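Long-range contacts in aldehyde dehydrogenase 12 (Zea mays, PDB 6D97), which oxidises L-glutamate gamma-semialdehyde to glutamate with NAD+ as the electron acceptor, the last step of proline catabolism in plants: residues Ala30-Gln35 with Met231-Arg236; Ser41-Gln46 with Val227-Glu232; Ile72-Val77 with Phe250-Gly255. All blocks are in the same frame, centred on the assembly; numbering follows the deposited sequence.

Overall arrangement
The three contacts lie on the same side of the chain's centre. The centres of contacts 1 and 2 are about 7 Å apart, those of 2 and 3 about 10 Å, and those of 1 and 3 about 15 Å. Contacts 1 and 2 share helix 229-240, whose Glu232 takes part in both; contact 3 uses strand 249-251. Strands 43-49 and 70-74, used by contacts 2 and 3, are neighbours in one mixed sheet. Segments 30-35, 41-46 and 72-77 thus lie in succession against helix 229-240 and the end of strand 249-251 of the NAD-binding domain. The second segments differ: 227-232 precedes and overlaps 231-236, and 250-255 comes last, so contact 3 crosses the others along the chain.

Contact 1 of 3, residues Ala30-Gln35 with Met231-Arg236; sequences ATVSPQ and MEQMIR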
loop_
_atom_site.group_PDB
_atom_site.type_symbol
_atom_site.label_atom_id
_atom_site.label_comp_id
_atom_site.label_asym_id
_atom_site.label_seq_id
_atom_site.Cartn_x
_atom_site.Cartn_y
_atom_site.Cartn_z
ATOM N N ALA A 30 35.858 -15.603 -12.788
ATOM C CA ALA A 30 35.939 -16.951 -12.249
ATOM C C ALA A 30 37.371 -17.326 -11.900
ATOM O O ALA A 30 38.322 -16.955 -12.595
ATOM C CB ALA A 30 35.365 -17.952 -13.253
ATOM N N THR A 31 37.519 -18.057 -10.798
ATOM C CA THR A 31 38.776 -18.696 -10.432
ATOM C C THR A 31 38.687 -20.212 -10.526
ATOM O O THR A 31 39.606 -20.907 -10.084
ATOM C CB THR A 31 39.202 -18.280 -9.020
ATOM O OG1 THR A 31 38.171 -18.616 -8.082
ATOM C CG2 THR A 31 39.467 -16.784 -8.962
ATOM N N VAL A 32 37.607 -20.737 -11.100
ATOM C CA VAL A 32 37.372 -22.172 -11.171
ATOM C C VAL A 32 36.714 -22.503 -12.502
ATOM O O VAL A 32 35.947 -21.709 -13.051
ATOM C CB VAL A 32 36.505 -22.664 -9.988
ATOM C CG1 VAL A 32 35.095 -22.085 -10.069
ATOM C CG2 VAL A 32 36.455 -24.180 -9.937
ATOM N N SER A 33 37.024 -23.684 -13.022
ATOM C CA SER A 33 36.394 -24.211 -14.222
ATOM C C SER A 33 35.489 -25.356 -13.814
ATOM O O SER A 33 35.991 -26.417 -13.413
ATOM C CB SER A 33 37.442 -24.683 -15.225
ATOM O OG SER A 33 36.851 -25.427 -16.274
ATOM N N PRO A 34 34.162 -25.196 -13.899
ATOM C CA PRO A 34 33.252 -26.211 -13.333
ATOM C C PRO A 34 33.455 -27.598 -13.896
ATOM O O PRO A 34 33.321 -28.578 -13.159
ATOM C CB PRO A 34 31.863 -25.661 -13.687
ATOM C CG PRO A 34 32.077 -24.189 -13.809
ATOM C CD PRO A 34 33.437 -24.025 -14.412
ATOM N N GLN A 35 33.779 -27.714 -15.179
ATOM C CA GLN A 35 33.917 -29.026 -15.792
ATOM C C GLN A 35 35.308 -29.618 -15.597
ATOM O O GLN A 35 35.469 -30.837 -15.726
ATOM C CB GLN A 35 33.559 -28.956 -17.279
ATOM C CG GLN A 35 34.113 -27.749 -18.031
ATOM C CD GLN A 35 33.402 -26.450 -17.683
ATOM O OE1 GLN A 35 34.014 -25.528 -17.145
ATOM N NE2 GLN A 35 32.109 -26.378 -17.977
ATOM N N MET A 231 28.714 -19.434 -4.263
ATOM C CA MET A 231 28.589 -18.055 -3.805
ATOM C C MET A 231 29.928 -17.340 -3.816
ATOM O O MET A 231 29.972 -16.116 -3.978
ATOM C CB MET A 231 27.980 -18.001 -2.407
ATOM C CG MET A 231 26.480 -17.874 -2.413
ATOM S SD MET A 231 25.843 -16.607 -3.530
ATOM C CE MET A 231 26.346 -15.118 -2.675
ATOM N N GLU A 232 31.028 -18.075 -3.645
ATOM C CA GLU A 232 32.343 -17.454 -3.743
ATOM C C GLU A 232 32.556 -16.873 -5.135
ATOM O O GLU A 232 32.998 -15.728 -5.283
ATOM C CB GLU A 232 33.431 -18.473 -3.403
ATOM C CG GLU A 232 34.722 -17.843 -2.912
ATOM C CD GLU A 232 35.923 -18.223 -3.746
ATOM O OE1 GLU A 232 36.930 -18.675 -3.165
ATOM O OE2 GLU A 232 35.862 -18.071 -4.983
ATOM N N GLN A 233 32.220 -17.647 -6.169
ATOM C CA GLN A 233 32.279 -17.137 -7.537
ATOM C C GLN A 233 31.277 -16.011 -7.748
ATOM O O GLN A 233 31.574 -15.029 -8.437
ATOM C CB GLN A 233 32.029 -18.274 -8.528
ATOM C CG GLN A 233 33.013 -19.421 -8.399
ATOM C CD GLN A 233 34.446 -18.981 -8.621
ATOM O OE1 GLN A 233 34.796 -18.480 -9.688
ATOM N NE2 GLN A 233 35.281 -19.158 -7.608
ATOM N N MET A 234 30.085 -16.132 -7.160
ATOM C CA MET A 234 29.082 -15.081 -7.312
ATOM C C MET A 234 29.551 -13.777 -6.676
ATOM O O MET A 234 29.299 -12.690 -7.211
ATOM C CB MET A 234 27.753 -15.534 -6.709
ATOM C CG MET A 234 26.622 -14.551 -6.931
ATOM S SD MET A 234 26.232 -14.361 -8.678
ATOM C CE MET A 234 25.498 -12.732 -8.656
ATOM N N ILE A 235 30.251 -13.864 -5.543
ATOM C CA ILE A 235 30.742 -12.662 -4.877
ATOM C C ILE A 235 31.815 -11.980 -5.715
ATOM O O ILE A 235 31.886 -10.746 -5.775
ATOM C CB ILE A 235 31.252 -13.005 -3.467
ATOM C CG1 ILE A 235 30.078 -13.386 -2.569
ATOM C CG2 ILE A 235 31.991 -11.827 -2.869
ATOM C CD1 ILE A 235 30.497 -14.009 -1.253
ATOM N N ARG A 236 32.665 -12.768 -6.382
ATOM C CA ARG A 236 33.657 -12.191 -7.284
ATOM C C ARG A 236 32.985 -11.440 -8.423
ATOM O O ARG A 236 33.418 -10.342 -8.794
ATOM C CB ARG A 236 34.574 -13.287 -7.824
ATOM C CG ARG A 236 35.342 -13.991 -6.731
ATOM C CD ARG A 236 36.300 -15.046 -7.259
ATOM N NE ARG A 236 37.045 -15.659 -6.162
ATOM C CZ ARG A 236 38.194 -15.192 -5.682
ATOM N NH1 ARG A 236 38.743 -14.108 -6.214
ATOM N NH2 ARG A 236 38.795 -15.810 -4.671
#
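The side-chain amide of Gln233 grips Thr31 at two points. Its OE1 accepts the backbone N-H of Thr31, Thr31 N to Gln233 OE1 being 3.0 Å, in the carbonyl plane and on a lone pair. Its NE2 donates to the hydroxyl, with Gln233 NE2 3.0 Å from Thr31 OG1 and a nearly straight N-H...O angle of 169°, the acceptor lying close to the amide plane. Both ends of one flat group are therefore used, which fixes its rotation about the last torsion. Thr31 can answer in this way because OG1 stands between its backbone N and carbonyl carbon (chi1 57°).

Beside this pair, Val32 CG1 rests on the amide carbon, 3.5 Å from Gln233 CD, and Ala30 brings its CA to 3.2 Å from Gln233 OE1. Thr31 also reaches Arg236: its CG2 lies over one face of the guanidinium, offset toward the rim, and the two side chains cross at about a right angle.

That guanidinium is itself positioned one helical turn back. Arg236 NE meets Glu232 OE2 at 2.9 Å in a salt bridge that lies in the guanidinium plane but comes from above the carboxylate plane. The other carboxylate oxygen, Glu232 OE1, accepts Gln46 N, and Trp53 makes a cation-pi contact with Arg236. Farther out, Leu133 and Phe129 of helix 124-137 pack on Gln233 and Ala30.

An irregular N-terminal segment is thus held to helix 229-240, a helix of the Rossmann-type NAD-binding domain of the aldehyde dehydrogenase fold, by a side-chain amide pairing with both backbone and hydroxyl.

Contact 2 of 3, residues Ser41-Gln46 with Val227-Glu232; sequences SPAEVQ and VSIVME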
loop_
_atom_site.group_PDB
_atom_site.type_symbol
_atom_site.label_atom_id
_atom_site.label_comp_id
_atom_site.label_asym_id
_atom_site.label_seq_id
_atom_site.Cartn_x
_atom_site.Cartn_y
_atom_site.Cartn_z
ATOM N N SER A 41 42.781 -31.877 -10.401
ATOM C CA SER A 41 42.761 -30.429 -10.618
ATOM C C SER A 41 41.809 -29.794 -9.612
ATOM O O SER A 41 40.734 -29.300 -9.974
ATOM C CB SER A 41 42.357 -30.089 -12.054
ATOM O OG SER A 41 43.477 -30.079 -12.924
ATOM N N PRO A 42 42.173 -29.789 -8.333
ATOM C CA PRO A 42 41.262 -29.279 -7.306
ATOM C C PRO A 42 41.163 -27.761 -7.322
ATOM O O PRO A 42 42.060 -27.048 -7.773
ATOM C CB PRO A 42 41.896 -29.767 -6.000
ATOM C CG PRO A 42 43.347 -29.858 -6.312
ATOM C CD PRO A 42 43.446 -30.262 -7.756
ATOM N N ALA A 43 40.041 -27.278 -6.800
ATOM C CA ALA A 43 39.792 -25.860 -6.607
ATOM C C ALA A 43 39.841 -25.533 -5.122
ATOM O O ALA A 43 39.734 -26.416 -4.268
ATOM C CB ALA A 43 38.435 -25.452 -7.188
ATOM N N GLU A 44 40.005 -24.250 -4.815
ATOM C CA GLU A 44 39.972 -23.790 -3.438
ATOM C C GLU A 44 38.913 -22.712 -3.268
ATOM O O GLU A 44 38.614 -21.955 -4.198
ATOM C CB GLU A 44 41.339 -23.266 -2.973
ATOM C CG GLU A 44 41.904 -22.099 -3.760
ATOM C CD GLU A 44 43.141 -21.511 -3.095
ATOM O OE1 GLU A 44 43.052 -20.383 -2.560
ATOM O OE2 GLU A 44 44.195 -22.187 -3.094
ATOM N N VAL A 45 38.337 -22.669 -2.071
ATOM C CA VAL A 45 37.339 -21.677 -1.693
ATOM C C VAL A 45 37.908 -20.855 -0.549
ATOM O O VAL A 45 38.357 -21.412 0.460
ATOM C CB VAL A 45 36.009 -22.332 -1.281
ATOM C CG1 VAL A 45 34.980 -21.266 -0.917
ATOM C CG2 VAL A 45 35.506 -23.218 -2.393
ATOM N N GLN A 46 37.889 -19.539 -0.705
ATOM C CA GLN A 46 38.464 -18.639 0.279
ATOM C C GLN A 46 37.372 -17.871 1.004
ATOM O O GLN A 46 36.215 -17.814 0.577
ATOM C CB GLN A 46 39.442 -17.664 -0.382
ATOM C CG GLN A 46 40.602 -18.339 -1.089
ATOM C CD GLN A 46 41.527 -17.350 -1.757
ATOM O OE1 GLN A 46 41.340 -16.998 -2.921
ATOM N NE2 GLN A 46 42.527 -16.885 -1.019
ATOM N N VAL A 227 29.165 -26.599 -0.725
ATOM C CA VAL A 227 28.752 -25.919 -1.946
ATOM C C VAL A 227 29.151 -24.453 -1.980
ATOM O O VAL A 227 28.802 -23.755 -2.936
ATOM C CB VAL A 227 27.232 -26.050 -2.167
ATOM C CG1 VAL A 227 26.819 -27.505 -2.148
ATOM C CG2 VAL A 227 26.487 -25.261 -1.109
ATOM N N SER A 228 29.877 -23.956 -0.977
ATOM C CA SER A 228 30.142 -22.525 -0.873
ATOM C C SER A 228 30.972 -21.990 -2.029
ATOM O O SER A 228 31.131 -20.768 -2.137
ATOM C CB SER A 228 30.847 -22.206 0.446
ATOM O OG SER A 228 32.086 -22.888 0.550
ATOM N N ILE A 229 31.508 -22.866 -2.885
ATOM C CA ILE A 229 32.280 -22.409 -4.035
ATOM C C ILE A 229 31.413 -21.564 -4.953
ATOM O O ILE A 229 31.903 -20.633 -5.603
ATOM C CB ILE A 229 32.901 -23.611 -4.782
ATOM C CG1 ILE A 229 33.972 -23.139 -5.766
ATOM C CG2 ILE A 229 31.832 -24.423 -5.511
ATOM C CD1 ILE A 229 34.901 -24.249 -6.244
ATOM N N VAL A 230 30.110 -21.847 -4.994
ATOM C CA VAL A 230 29.217 -21.152 -5.915
ATOM C C VAL A 230 29.089 -19.688 -5.520
ATOM O O VAL A 230 29.325 -18.782 -6.328
ATOM C CB VAL A 230 27.844 -21.841 -5.958
ATOM C CG1 VAL A 230 26.882 -21.040 -6.820
ATOM C CG2 VAL A 230 27.990 -23.260 -6.476
ATOM N N MET A 231 28.714 -19.434 -4.263
ATOM C CA MET A 231 28.589 -18.055 -3.805
ATOM C C MET A 231 29.928 -17.340 -3.816
ATOM O O MET A 231 29.972 -16.116 -3.978
ATOM C CB MET A 231 27.980 -18.001 -2.407
ATOM C CG MET A 231 26.480 -17.874 -2.413
ATOM S SD MET A 231 25.843 -16.607 -3.530
ATOM C CE MET A 231 26.346 -15.118 -2.675
ATOM N N GLU A 232 31.028 -18.075 -3.645
ATOM C CA GLU A 232 32.343 -17.454 -3.743
ATOM C C GLU A 232 32.556 -16.873 -5.135
ATOM O O GLU A 232 32.998 -15.728 -5.283
ATOM C CB GLU A 232 33.431 -18.473 -3.403
ATOM C CG GLU A 232 34.722 -17.843 -2.912
ATOM C CD GLU A 232 35.923 -18.223 -3.746
ATOM O OE1 GLU A 232 36.930 -18.675 -3.165
ATOM O OE2 GLU A 232 35.862 -18.071 -4.983
#
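Apolar packing forms the broad part of this contact. Val45 points toward the helix and divides its two methyls between neighbouring residues. CG2, anti to the carbonyl carbon, presses on the flank of Ile229, with Val45 CG2 3.6 Å from Ile229 CB, and the two side chains cross at about a right angle. Ile229 holds CG1 anti to its backbone N (chi1 -166°), which carries the end of the chain along to Ala43, where Ile229 CD1 is 3.9 Å from Ala43 CB. One isoleucine therefore touches two inward-facing residues of the same strand. The other methyl, Val45 CG1, lies 3.6 Å from Ser228 OG and also meets the aliphatic part of Glu232, the two side chains sliding past each other in opposite directions.

The polar part is a single hydrogen bond across the segments. Gln46 N donates to Glu232 OE1 over 2.8 Å at an angle of 169°, and the oxygen uses its anti lone pair, the one facing away from OE2. The same oxygen sits 3.4 Å from Val45 CA, so it lies close against the strand backbone. Since this carboxylate is buried, its charge is probably balanced mainly by Arg236, the salt-bridge partner of OE2. Ser228 directs its hydroxyl to Asn252 OD1, a hydrogen bond to the segment following strand 249-251.

Strand 43-49 is also bonded through its backbone to strand 70-74, whose Ile72 packs on Val45. Ala43, Val45 and Ile72 of this N-terminal mixed sheet all pack on Ile229 of helix 229-240, the helix that links strands 218-223 and 249-251 in a beta-alpha-beta crossover of the Rossmann fold.

Contact 3 of 3, residues Ile72-Val77 with Phe250-Gly255; sequences IKVAEV and FINSDG. With NAD (nicotinamide-adenine-dinucleotide), chain E.
The two backbones pass at roughly a right angle, the line from Val74 CA to Val77 CA running 91° from that between Ile251 CA and Asp254 CA, and meet through one hydrogen bond from Val77 N to Asn252 O (2.8 Å). The carbonyl of Asn252 also receives a CA-H...O contact, with Glu76 CA 3.2 Å from Asn252 O. Ala75, at the centre of an inverse gamma turn, bends the chain after strand 70-74. A water extends the pairing, donating to Val77 O and accepting from Asp254 N.

Val74 lays CG1 against the root of Asn252, 3.5 Å from Asn252 CB. Asn252 ND2 makes a weak hydrogen bond to Gln46 O, while OD1 turns to Ser228. Glu76, extended beyond CG, runs alongside the Ser253 backbone, its CG 3.9 Å from Ser253 CA, and OE2 ends in a hydrogen bond with Ser225 OG. An alanine at Glu76 would lose that bond and the packing of CG on Ser253, and would probably loosen the fit between the two segments. Beyond it, Ser253 CB rests 3.6 Å from Val77 O.

Asp254 is the N-cap of helix 255-265, its OD1 accepting Val257 N. Gly255 belongs to the NAD pocket: its O lies 3.1 Å from NAD N1A, and a side chain would run into the adenine. Ser253 O accepts from Lys222 NZ, which itself binds NAD.

The contact thus sets the turn that follows strand 70-74 across the exit of strand 249-251, the edge strand of the parallel sheet, with helix 229-240 packed on Phe250 and Ile72 and helix 255-265 leading onward beside the adenine.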
loop_
_atom_site.group_PDB
_atom_site.type_symbol
_atom_site.label_atom_id
_atom_site.label_comp_id
_atom_site.label_asym_id
_atom_site.label_seq_id
_atom_site.Cartn_x
_atom_site.Cartn_y
_atom_site.Cartn_z
ATOM N N ILE A 72 37.686 -30.123 -3.907
ATOM C CA ILE A 72 37.593 -28.733 -3.460
ATOM C C ILE A 72 38.121 -28.640 -2.034
ATOM O O ILE A 72 37.655 -29.366 -1.150
ATOM C CB ILE A 72 36.150 -28.189 -3.510
ATOM C CG1 ILE A 72 35.608 -28.176 -4.943
ATOM C CG2 ILE A 72 36.087 -26.788 -2.912
ATOM C CD1 ILE A 72 34.122 -27.910 -5.033
ATOM N N LYS A 73 39.078 -27.742 -1.800
ATOM C CA LYS A 73 39.516 -27.440 -0.444
ATOM C C LYS A 73 38.939 -26.098 -0.012
ATOM O O LYS A 73 38.917 -25.138 -0.787
ATOM C CB LYS A 73 41.044 -27.442 -0.317
ATOM C CG LYS A 73 41.803 -26.439 -1.161
ATOM C CD LYS A 73 43.301 -26.538 -0.852
ATOM C CE LYS A 73 44.124 -25.481 -1.582
ATOM N NZ LYS A 73 45.541 -25.464 -1.107
ATOM N N VAL A 74 38.447 -26.050 1.224
ATOM C CA VAL A 74 37.712 -24.907 1.751
ATOM C C VAL A 74 38.472 -24.356 2.949
ATOM O O VAL A 74 38.874 -25.115 3.839
ATOM C CB VAL A 74 36.274 -25.300 2.137
ATOM C CG1 VAL A 74 35.532 -24.117 2.724
ATOM C CG2 VAL A 74 35.536 -25.849 0.921
ATOM N N ALA A 75 38.667 -23.037 2.971
ATOM C CA ALA A 75 39.428 -22.378 4.034
ATOM C C ALA A 75 38.530 -22.173 5.254
ATOM O O ALA A 75 38.097 -21.066 5.580
ATOM C CB ALA A 75 40.001 -21.059 3.537
ATOM N N GLU A 76 38.263 -23.275 5.948
ATOM C CA GLU A 76 37.342 -23.228 7.077
ATOM C C GLU A 76 38.005 -22.555 8.273
ATOM O O GLU A 76 39.081 -22.968 8.717
ATOM C CB GLU A 76 36.855 -24.631 7.428
ATOM C CG GLU A 76 35.710 -25.087 6.527
ATOM C CD GLU A 76 35.037 -26.352 7.010
ATOM O OE1 GLU A 76 35.648 -27.077 7.821
ATOM O OE2 GLU A 76 33.890 -26.616 6.588
ATOM N N VAL A 77 37.358 -21.511 8.780
ATOM C CA VAL A 77 37.856 -20.752 9.921
ATOM C C VAL A 77 37.574 -21.525 11.200
ATOM O O VAL A 77 36.504 -22.125 11.361
ATOM C CB VAL A 77 37.203 -19.357 9.954
ATOM C CG1 VAL A 77 37.588 -18.600 11.218
ATOM C CG2 VAL A 77 37.585 -18.567 8.715
ATOM N N PHE A 250 32.452 -12.972 3.972
ATOM C CA PHE A 250 32.147 -14.333 3.544
ATOM C C PHE A 250 32.973 -15.285 4.395
ATOM O O PHE A 250 34.205 -15.249 4.336
ATOM C CB PHE A 250 32.468 -14.496 2.054
ATOM C CG PHE A 250 32.044 -15.809 1.462
ATOM C CD1 PHE A 250 30.721 -16.223 1.514
ATOM C CD2 PHE A 250 32.970 -16.609 0.810
ATOM C CE1 PHE A 250 30.335 -17.426 0.946
ATOM C CE2 PHE A 250 32.596 -17.811 0.241
ATOM C CZ PHE A 250 31.276 -18.223 0.307
ATOM N N ILE A 251 32.314 -16.115 5.199
ATOM C CA ILE A 251 33.006 -17.017 6.114
ATOM C C ILE A 251 32.651 -18.456 5.759
ATOM O O ILE A 251 31.488 -18.768 5.473
ATOM C CB ILE A 251 32.676 -16.711 7.589
ATOM C CG1 ILE A 251 33.465 -17.645 8.513
ATOM C CG2 ILE A 251 31.182 -16.825 7.857
ATOM C CD1 ILE A 251 33.470 -17.224 9.973
ATOM N N ASN A 252 33.659 -19.323 5.752
ATOM C CA ASN A 252 33.473 -20.760 5.622
ATOM C C ASN A 252 33.887 -21.413 6.934
ATOM O O ASN A 252 34.963 -21.117 7.463
ATOM C CB ASN A 252 34.297 -21.330 4.463
ATOM C CG ASN A 252 33.953 -20.704 3.121
ATOM O OD1 ASN A 252 33.101 -21.204 2.390
ATOM N ND2 ASN A 252 34.645 -19.624 2.778
ATOM N N SER A 253 33.030 -22.280 7.462
ATOM C CA SER A 253 33.306 -22.939 8.734
ATOM C C SER A 253 32.290 -24.051 8.928
ATOM O O SER A 253 31.300 -24.150 8.197
ATOM C CB SER A 253 33.252 -21.959 9.910
ATOM O OG SER A 253 31.925 -21.521 10.149
ATOM N N ASP A 254 32.551 -24.893 9.924
ATOM C CA ASP A 254 31.522 -25.812 10.370
ATOM C C ASP A 254 30.484 -25.052 11.190
ATOM O O ASP A 254 30.657 -23.875 11.524
ATOM C CB ASP A 254 32.121 -26.970 11.176
ATOM C CG ASP A 254 32.925 -26.511 12.388
ATOM O OD1 ASP A 254 32.500 -25.579 13.101
ATOM O OD2 ASP A 254 33.983 -27.118 12.649
ATOM N N GLY A 255 29.390 -25.741 11.512
ATOM C CA GLY A 255 28.308 -25.088 12.228
ATOM C C GLY A 255 28.720 -24.592 13.601
ATOM O O GLY A 255 28.251 -23.548 14.060
HETATM P PA NAD E . 21.693 -27.553 8.397
HETATM O O1A NAD E . 20.841 -27.005 9.587
HETATM O O2A NAD E . 22.434 -28.790 8.542
HETATM O O5B NAD E . 22.838 -26.767 7.894
HETATM C C5B NAD E . 22.606 -25.552 7.222
HETATM C C4B NAD E . 23.656 -24.481 7.499
HETATM O O4B NAD E . 23.693 -24.086 8.860
HETATM C C3B NAD E . 25.035 -24.878 7.082
HETATM O O3B NAD E . 25.704 -23.811 6.530
HETATM C C2B NAD E . 25.646 -25.282 8.353
HETATM O O2B NAD E . 27.015 -25.144 8.307
HETATM C C1B NAD E . 25.006 -24.327 9.290
HETATM N N9A NAD E . 24.975 -24.743 10.676
HETATM C C8A NAD E . 24.765 -26.009 11.191
HETATM N N7A NAD E . 24.785 -25.948 12.527
HETATM C C5A NAD E . 24.995 -24.633 12.930
HETATM C C6A NAD E . 25.103 -23.989 14.148
HETATM N N6A NAD E . 24.990 -24.746 15.363
HETATM N N1A NAD E . 25.313 -22.665 14.198
HETATM C C2A NAD E . 25.423 -21.919 13.069
HETATM N N3A NAD E . 25.323 -22.516 11.852
HETATM C C4A NAD E . 25.112 -23.845 11.757
HETATM O O3 NAD E . 21.039 -27.867 7.121
HETATM P PN NAD E . 20.930 -29.296 6.434
HETATM O O1N NAD E . 19.912 -29.037 5.265
HETATM O O2N NAD E . 22.238 -29.719 5.831
HETATM O O5D NAD E . 20.371 -30.376 7.321
HETATM O O HOH W 1 35.370 -24.402 11.104
#